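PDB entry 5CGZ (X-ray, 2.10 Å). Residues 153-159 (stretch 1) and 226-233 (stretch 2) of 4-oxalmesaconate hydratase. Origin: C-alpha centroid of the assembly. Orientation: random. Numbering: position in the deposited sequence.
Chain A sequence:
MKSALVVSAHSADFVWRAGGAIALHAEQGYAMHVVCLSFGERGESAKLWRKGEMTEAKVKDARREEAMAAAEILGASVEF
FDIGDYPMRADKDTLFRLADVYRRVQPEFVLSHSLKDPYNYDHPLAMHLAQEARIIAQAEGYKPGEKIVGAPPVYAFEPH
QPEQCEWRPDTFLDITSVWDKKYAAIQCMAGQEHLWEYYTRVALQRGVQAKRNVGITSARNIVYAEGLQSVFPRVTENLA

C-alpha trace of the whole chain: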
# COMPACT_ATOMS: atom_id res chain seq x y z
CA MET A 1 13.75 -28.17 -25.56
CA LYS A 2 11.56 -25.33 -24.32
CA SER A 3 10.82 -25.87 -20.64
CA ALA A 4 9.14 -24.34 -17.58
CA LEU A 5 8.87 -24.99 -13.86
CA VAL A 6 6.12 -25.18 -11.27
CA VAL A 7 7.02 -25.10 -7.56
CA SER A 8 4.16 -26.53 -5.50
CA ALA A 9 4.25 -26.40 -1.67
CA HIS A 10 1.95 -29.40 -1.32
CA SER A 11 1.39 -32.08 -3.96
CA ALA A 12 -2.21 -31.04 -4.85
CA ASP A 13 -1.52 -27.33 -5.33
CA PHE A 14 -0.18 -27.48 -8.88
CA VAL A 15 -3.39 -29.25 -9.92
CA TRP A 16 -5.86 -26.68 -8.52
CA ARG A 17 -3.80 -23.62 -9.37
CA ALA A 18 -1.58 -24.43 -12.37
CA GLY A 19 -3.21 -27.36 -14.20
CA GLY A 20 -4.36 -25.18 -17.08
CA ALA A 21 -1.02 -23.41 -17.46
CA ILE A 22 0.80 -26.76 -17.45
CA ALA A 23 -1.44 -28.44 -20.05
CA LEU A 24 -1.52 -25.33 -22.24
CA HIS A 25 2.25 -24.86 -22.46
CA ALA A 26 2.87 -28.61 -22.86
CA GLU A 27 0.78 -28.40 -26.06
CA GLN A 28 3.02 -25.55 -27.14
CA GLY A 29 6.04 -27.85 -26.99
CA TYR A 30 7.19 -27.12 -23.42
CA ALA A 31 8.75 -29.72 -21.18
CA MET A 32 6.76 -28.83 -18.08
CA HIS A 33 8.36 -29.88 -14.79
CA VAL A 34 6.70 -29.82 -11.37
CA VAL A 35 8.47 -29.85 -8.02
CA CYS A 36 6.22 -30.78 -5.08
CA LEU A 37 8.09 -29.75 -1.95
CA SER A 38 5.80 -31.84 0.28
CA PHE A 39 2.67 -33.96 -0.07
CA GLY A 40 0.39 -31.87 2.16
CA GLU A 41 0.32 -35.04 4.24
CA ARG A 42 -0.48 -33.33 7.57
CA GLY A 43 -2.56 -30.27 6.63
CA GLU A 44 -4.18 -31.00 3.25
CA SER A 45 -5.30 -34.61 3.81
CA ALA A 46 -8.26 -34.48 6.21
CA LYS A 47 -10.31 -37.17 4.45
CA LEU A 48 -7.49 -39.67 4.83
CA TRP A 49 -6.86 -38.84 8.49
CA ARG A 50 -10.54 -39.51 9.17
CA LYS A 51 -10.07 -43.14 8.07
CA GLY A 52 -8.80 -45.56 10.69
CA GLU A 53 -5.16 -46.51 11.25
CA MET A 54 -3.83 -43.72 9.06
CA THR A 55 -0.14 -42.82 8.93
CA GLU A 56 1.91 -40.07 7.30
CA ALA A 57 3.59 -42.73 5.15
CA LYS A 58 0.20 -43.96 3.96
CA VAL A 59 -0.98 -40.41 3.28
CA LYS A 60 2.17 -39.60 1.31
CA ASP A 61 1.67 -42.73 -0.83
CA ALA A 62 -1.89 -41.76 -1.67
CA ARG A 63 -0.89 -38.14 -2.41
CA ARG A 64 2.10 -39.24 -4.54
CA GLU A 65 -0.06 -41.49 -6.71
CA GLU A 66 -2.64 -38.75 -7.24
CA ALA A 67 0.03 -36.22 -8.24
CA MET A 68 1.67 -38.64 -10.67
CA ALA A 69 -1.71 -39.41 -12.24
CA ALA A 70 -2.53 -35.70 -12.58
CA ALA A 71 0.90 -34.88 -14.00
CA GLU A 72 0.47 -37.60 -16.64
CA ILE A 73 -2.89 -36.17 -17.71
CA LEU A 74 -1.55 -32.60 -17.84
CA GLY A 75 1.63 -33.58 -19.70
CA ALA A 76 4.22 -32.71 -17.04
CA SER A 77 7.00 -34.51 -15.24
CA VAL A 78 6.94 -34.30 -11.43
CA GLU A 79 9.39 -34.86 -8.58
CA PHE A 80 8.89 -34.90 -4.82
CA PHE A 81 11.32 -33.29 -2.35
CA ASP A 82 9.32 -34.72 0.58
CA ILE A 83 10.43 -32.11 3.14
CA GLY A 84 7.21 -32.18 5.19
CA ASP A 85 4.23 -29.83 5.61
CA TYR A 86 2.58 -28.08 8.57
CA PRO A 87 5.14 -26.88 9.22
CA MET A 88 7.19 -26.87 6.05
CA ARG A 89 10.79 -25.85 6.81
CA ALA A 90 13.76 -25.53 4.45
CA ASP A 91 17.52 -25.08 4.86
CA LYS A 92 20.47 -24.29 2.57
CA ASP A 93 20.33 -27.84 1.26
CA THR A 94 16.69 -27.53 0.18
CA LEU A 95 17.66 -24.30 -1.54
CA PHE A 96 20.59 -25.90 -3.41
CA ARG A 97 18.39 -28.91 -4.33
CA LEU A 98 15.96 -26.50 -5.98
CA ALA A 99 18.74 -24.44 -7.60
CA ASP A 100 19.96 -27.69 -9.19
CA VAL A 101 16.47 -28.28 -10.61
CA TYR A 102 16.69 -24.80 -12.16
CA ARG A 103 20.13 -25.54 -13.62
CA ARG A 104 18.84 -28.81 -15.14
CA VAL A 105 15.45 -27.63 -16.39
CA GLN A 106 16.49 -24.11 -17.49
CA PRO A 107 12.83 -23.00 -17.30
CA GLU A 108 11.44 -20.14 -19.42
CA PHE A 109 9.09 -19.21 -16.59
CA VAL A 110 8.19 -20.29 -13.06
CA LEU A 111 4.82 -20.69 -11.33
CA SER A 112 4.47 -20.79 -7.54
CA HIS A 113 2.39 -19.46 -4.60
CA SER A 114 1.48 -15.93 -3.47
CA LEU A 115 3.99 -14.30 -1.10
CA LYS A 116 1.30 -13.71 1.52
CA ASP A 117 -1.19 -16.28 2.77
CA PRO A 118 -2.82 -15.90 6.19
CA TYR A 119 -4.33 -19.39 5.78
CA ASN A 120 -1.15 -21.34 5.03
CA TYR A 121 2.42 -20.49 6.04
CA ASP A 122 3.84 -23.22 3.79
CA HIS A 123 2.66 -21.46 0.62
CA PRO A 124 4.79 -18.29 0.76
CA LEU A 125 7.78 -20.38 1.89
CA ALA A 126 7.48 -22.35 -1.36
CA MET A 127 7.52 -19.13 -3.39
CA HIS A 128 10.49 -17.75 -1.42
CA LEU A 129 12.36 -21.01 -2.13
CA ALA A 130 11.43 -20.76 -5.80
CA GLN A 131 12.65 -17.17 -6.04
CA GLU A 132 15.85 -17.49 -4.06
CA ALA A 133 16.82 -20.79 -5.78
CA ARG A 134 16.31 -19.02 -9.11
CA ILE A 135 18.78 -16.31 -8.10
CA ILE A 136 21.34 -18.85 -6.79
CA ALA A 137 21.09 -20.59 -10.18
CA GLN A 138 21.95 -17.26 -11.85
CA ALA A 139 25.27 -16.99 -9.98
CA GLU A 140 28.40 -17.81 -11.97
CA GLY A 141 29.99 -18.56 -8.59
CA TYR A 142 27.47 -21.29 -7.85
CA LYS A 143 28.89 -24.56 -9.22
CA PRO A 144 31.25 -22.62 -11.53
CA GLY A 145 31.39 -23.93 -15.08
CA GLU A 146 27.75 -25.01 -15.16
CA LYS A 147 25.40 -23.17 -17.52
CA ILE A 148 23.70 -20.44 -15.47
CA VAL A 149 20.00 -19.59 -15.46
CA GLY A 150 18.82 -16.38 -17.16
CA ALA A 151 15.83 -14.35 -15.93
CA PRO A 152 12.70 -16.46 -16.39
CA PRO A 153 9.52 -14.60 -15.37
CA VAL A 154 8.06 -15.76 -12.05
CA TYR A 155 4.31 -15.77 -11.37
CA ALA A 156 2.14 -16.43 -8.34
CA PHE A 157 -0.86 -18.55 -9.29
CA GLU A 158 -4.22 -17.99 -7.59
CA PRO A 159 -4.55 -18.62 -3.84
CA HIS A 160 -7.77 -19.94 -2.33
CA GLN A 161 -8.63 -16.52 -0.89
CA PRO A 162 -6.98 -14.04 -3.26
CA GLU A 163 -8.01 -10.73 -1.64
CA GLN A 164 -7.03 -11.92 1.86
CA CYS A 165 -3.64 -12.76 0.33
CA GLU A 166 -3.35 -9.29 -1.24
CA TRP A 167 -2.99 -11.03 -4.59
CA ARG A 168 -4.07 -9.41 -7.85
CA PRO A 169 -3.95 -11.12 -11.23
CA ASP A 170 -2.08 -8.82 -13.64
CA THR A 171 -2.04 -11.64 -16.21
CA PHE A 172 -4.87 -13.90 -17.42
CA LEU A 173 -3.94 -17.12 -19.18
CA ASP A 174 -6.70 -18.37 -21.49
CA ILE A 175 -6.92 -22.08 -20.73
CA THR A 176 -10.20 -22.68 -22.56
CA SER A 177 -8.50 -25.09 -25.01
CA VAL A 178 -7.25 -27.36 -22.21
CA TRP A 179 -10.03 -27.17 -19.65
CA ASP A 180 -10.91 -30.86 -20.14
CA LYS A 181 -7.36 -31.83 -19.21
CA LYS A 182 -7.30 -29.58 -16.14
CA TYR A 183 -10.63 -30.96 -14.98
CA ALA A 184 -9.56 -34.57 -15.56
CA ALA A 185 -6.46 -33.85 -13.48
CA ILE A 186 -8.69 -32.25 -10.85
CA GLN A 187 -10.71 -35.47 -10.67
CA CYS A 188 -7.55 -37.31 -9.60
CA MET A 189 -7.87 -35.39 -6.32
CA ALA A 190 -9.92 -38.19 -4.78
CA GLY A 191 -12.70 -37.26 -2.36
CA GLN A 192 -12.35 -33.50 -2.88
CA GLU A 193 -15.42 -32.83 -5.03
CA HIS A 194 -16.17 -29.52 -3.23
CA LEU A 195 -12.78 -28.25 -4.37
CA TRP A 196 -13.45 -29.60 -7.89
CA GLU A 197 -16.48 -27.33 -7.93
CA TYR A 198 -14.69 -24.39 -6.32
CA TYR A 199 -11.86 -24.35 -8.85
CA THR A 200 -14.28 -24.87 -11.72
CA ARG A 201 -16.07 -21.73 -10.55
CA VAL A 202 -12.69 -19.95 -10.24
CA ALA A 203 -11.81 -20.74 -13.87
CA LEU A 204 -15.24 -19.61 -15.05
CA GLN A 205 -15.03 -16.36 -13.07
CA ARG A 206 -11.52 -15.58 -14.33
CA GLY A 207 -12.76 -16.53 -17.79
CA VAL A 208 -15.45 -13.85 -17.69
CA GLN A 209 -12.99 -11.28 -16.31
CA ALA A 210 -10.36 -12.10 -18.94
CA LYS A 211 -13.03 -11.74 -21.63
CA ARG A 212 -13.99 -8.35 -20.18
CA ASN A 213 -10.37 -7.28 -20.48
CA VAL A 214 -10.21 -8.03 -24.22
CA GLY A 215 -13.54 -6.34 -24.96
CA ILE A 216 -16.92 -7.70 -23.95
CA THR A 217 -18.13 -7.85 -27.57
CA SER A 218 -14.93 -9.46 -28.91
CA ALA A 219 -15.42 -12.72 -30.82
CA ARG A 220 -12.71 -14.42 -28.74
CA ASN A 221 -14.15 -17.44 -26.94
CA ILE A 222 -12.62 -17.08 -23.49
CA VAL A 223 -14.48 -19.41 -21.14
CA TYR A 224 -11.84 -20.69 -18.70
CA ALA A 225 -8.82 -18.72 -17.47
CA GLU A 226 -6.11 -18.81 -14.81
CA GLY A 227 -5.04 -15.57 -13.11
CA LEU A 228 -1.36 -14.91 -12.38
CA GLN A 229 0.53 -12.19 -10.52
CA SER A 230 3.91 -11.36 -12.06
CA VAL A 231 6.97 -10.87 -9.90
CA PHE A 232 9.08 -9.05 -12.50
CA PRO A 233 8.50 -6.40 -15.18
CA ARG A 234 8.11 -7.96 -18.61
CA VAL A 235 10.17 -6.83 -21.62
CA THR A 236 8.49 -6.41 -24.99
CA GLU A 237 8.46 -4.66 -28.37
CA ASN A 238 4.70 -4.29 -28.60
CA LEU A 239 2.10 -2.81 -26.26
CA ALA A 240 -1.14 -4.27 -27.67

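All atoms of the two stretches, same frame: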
# COMPACT_ATOMS: atom_id res chain seq x y z
N PRO A 153 10.62 -15.21 -16.14
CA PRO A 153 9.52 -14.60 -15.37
C PRO A 153 9.02 -15.55 -14.28
O PRO A 153 9.01 -16.77 -14.46
CB PRO A 153 8.44 -14.35 -16.43
CG PRO A 153 9.21 -14.17 -17.72
CD PRO A 153 10.41 -15.11 -17.60
N VAL A 154 8.64 -14.99 -13.14
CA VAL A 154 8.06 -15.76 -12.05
C VAL A 154 6.64 -15.24 -11.81
O VAL A 154 6.41 -14.03 -11.81
CB VAL A 154 8.90 -15.65 -10.77
CG1 VAL A 154 8.25 -16.43 -9.62
CG2 VAL A 154 10.34 -16.13 -11.01
N TYR A 155 5.69 -16.15 -11.61
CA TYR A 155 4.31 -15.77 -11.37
C TYR A 155 3.76 -16.47 -10.15
O TYR A 155 4.07 -17.64 -9.91
CB TYR A 155 3.40 -16.13 -12.55
CG TYR A 155 3.80 -15.58 -13.90
CD1 TYR A 155 4.69 -16.28 -14.72
CD2 TYR A 155 3.25 -14.40 -14.39
CE1 TYR A 155 5.05 -15.80 -15.97
CE2 TYR A 155 3.60 -13.90 -15.65
CZ TYR A 155 4.50 -14.62 -16.43
OH TYR A 155 4.85 -14.16 -17.68
N ALA A 156 2.91 -15.78 -9.39
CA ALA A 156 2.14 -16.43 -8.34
C ALA A 156 0.80 -16.82 -8.91
O ALA A 156 0.07 -15.97 -9.44
CB ALA A 156 1.97 -15.50 -7.14
N PHE A 157 0.47 -18.12 -8.85
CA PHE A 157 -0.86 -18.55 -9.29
C PHE A 157 -1.87 -18.26 -8.17
O PHE A 157 -1.50 -17.78 -7.09
CB PHE A 157 -0.87 -20.03 -9.72
CG PHE A 157 -0.10 -20.97 -8.82
CD1 PHE A 157 -0.28 -20.95 -7.44
CD2 PHE A 157 0.78 -21.91 -9.36
CE1 PHE A 157 0.43 -21.83 -6.61
CE2 PHE A 157 1.48 -22.79 -8.56
CZ PHE A 157 1.31 -22.75 -7.18
N GLU A 158 -3.15 -18.51 -8.44
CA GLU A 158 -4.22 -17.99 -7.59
C GLU A 158 -4.37 -18.72 -6.25
O GLU A 158 -4.55 -19.93 -6.22
CB GLU A 158 -5.56 -18.03 -8.33
CG GLU A 158 -6.72 -17.44 -7.49
CD GLU A 158 -7.95 -17.09 -8.32
OE1 GLU A 158 -7.87 -17.06 -9.57
OE2 GLU A 158 -9.00 -16.82 -7.71
N PRO A 159 -4.28 -17.98 -5.14
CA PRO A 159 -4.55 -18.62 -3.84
C PRO A 159 -6.04 -18.80 -3.60
O PRO A 159 -6.87 -18.21 -4.31
CB PRO A 159 -3.91 -17.68 -2.82
CG PRO A 159 -3.79 -16.36 -3.51
CD PRO A 159 -3.83 -16.58 -5.00
N GLU A 226 -6.84 -18.85 -16.07
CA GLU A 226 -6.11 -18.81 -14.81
C GLU A 226 -5.50 -17.41 -14.62
O GLU A 226 -4.98 -16.82 -15.58
CB GLU A 226 -5.02 -19.89 -14.76
CG GLU A 226 -5.60 -21.29 -14.54
CD GLU A 226 -4.56 -22.42 -14.65
OE1 GLU A 226 -3.39 -22.17 -15.02
OE2 GLU A 226 -4.94 -23.58 -14.35
N GLY A 227 -5.62 -16.87 -13.42
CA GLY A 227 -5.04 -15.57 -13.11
C GLY A 227 -3.67 -15.74 -12.49
O GLY A 227 -3.45 -16.66 -11.68
N LEU A 228 -2.74 -14.88 -12.88
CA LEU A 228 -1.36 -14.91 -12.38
C LEU A 228 -0.93 -13.52 -11.92
O LEU A 228 -1.31 -12.51 -12.54
CB LEU A 228 -0.39 -15.40 -13.46
CG LEU A 228 -0.36 -16.83 -14.01
CD1 LEU A 228 -0.15 -17.84 -12.90
CD2 LEU A 228 -1.61 -17.15 -14.80
N GLN A 229 -0.11 -13.45 -10.87
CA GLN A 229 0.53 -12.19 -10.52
C GLN A 229 2.03 -12.27 -10.78
O GLN A 229 2.72 -13.10 -10.19
CB GLN A 229 0.27 -11.81 -9.06
CG GLN A 229 0.89 -10.46 -8.70
CD GLN A 229 0.23 -9.75 -7.51
OE1 GLN A 229 -0.27 -10.39 -6.60
NE2 GLN A 229 0.24 -8.42 -7.53
N SER A 230 2.51 -11.40 -11.64
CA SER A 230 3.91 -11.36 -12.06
C SER A 230 4.81 -10.79 -10.99
O SER A 230 4.49 -9.79 -10.37
CB SER A 230 4.07 -10.50 -13.32
OG SER A 230 3.13 -10.90 -14.29
N VAL A 231 5.97 -11.41 -10.82
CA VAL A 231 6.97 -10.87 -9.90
C VAL A 231 7.81 -9.78 -10.56
O VAL A 231 8.13 -8.78 -9.93
CB VAL A 231 7.89 -11.98 -9.37
CG1 VAL A 231 9.01 -11.39 -8.54
CG2 VAL A 231 7.07 -12.99 -8.56
N PHE A 232 8.17 -9.96 -11.83
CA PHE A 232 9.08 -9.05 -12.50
C PHE A 232 8.42 -8.31 -13.66
O PHE A 232 7.47 -8.81 -14.26
CB PHE A 232 10.31 -9.81 -13.04
CG PHE A 232 11.06 -10.55 -11.98
CD1 PHE A 232 11.90 -9.87 -11.10
CD2 PHE A 232 10.92 -11.93 -11.85
CE1 PHE A 232 12.58 -10.55 -10.10
CE2 PHE A 232 11.60 -12.62 -10.85
CZ PHE A 232 12.43 -11.94 -9.97
N PRO A 233 8.95 -7.12 -13.98
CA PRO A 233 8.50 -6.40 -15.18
C PRO A 233 8.79 -7.21 -16.44
O PRO A 233 9.86 -7.81 -16.55
CB PRO A 233 9.35 -5.12 -15.15
CG PRO A 233 10.59 -5.51 -14.37
CD PRO A 233 10.09 -6.46 -13.32
O HOH W 1 7.64 -12.18 -13.55
O HOH W 2 -6.85 -18.64 -11.50
O HOH W 3 -3.92 -19.38 -11.08

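Two antiparallel strands, far apart in sequence, meet here along a short ladder. At its centre Ala-156 and Gln-229 form a hydrogen-bonded pair: Ala-156 N donates to Gln-229 O at 2.8 Å, and Gln-229 N returns a bond to Ala-156 O at 2.9 Å, both nearly straight. Beyond it, Val-231 N donates to Val-154 O at 2.8 Å. The strands cross at 136° rather than running strictly antiparallel, and at the Glu-158 end water takes over. One water accepts from Glu-158 N (2.9 Å) and lies 2.8 Å from Gly-227 O, bridging a direct N to O separation of 3.7 Å.

Alternation along the strands puts Tyr-155, Ser-230 and Leu-228 on one face. Tyr-155 adopts chi1 m, and its ring rises from the sheet beside the partner strand, meeting Leu-228 and Ser-230 obliquely: CD2 lies 3.9 Å from Leu-228 CB, and CE2 lies 3.3 Å from Ser-230 OG. The short serine side chain, at chi1 m, sets its OG against the ring, and its hydroxyl, like the tyrosine's, is hydrogen-bonded elsewhere in the structure. Leu-228, m at both chi1 and chi2, brings CD1 to 3.9 Å from Phe-157 CB; the phenylalanine, at chi1 p, then carries its ring end away from the partner strand.

On the opposite face, Ala-156 CB sits 4.5 Å from Gln-229 CB, a modest contact. Gln-229 extends with chi1 and chi2 both t, leading its amide away, where OE1 finds a hydrogen bond elsewhere.

Val-154, with chi1 t, meets two neighbours: CG1 lies 3.8 Å from Val-231 CG2, and CG2 lies 3.7 Å from Phe-232 CE2, at the ring's edge. Branching at CB suits valine to this double contact. Glu-158 instead reaches out with chi1 and chi2 t, so that OE1 accepts from a water at 2.7 Å; that water accepts from Gly-227 N at 2.9 Å.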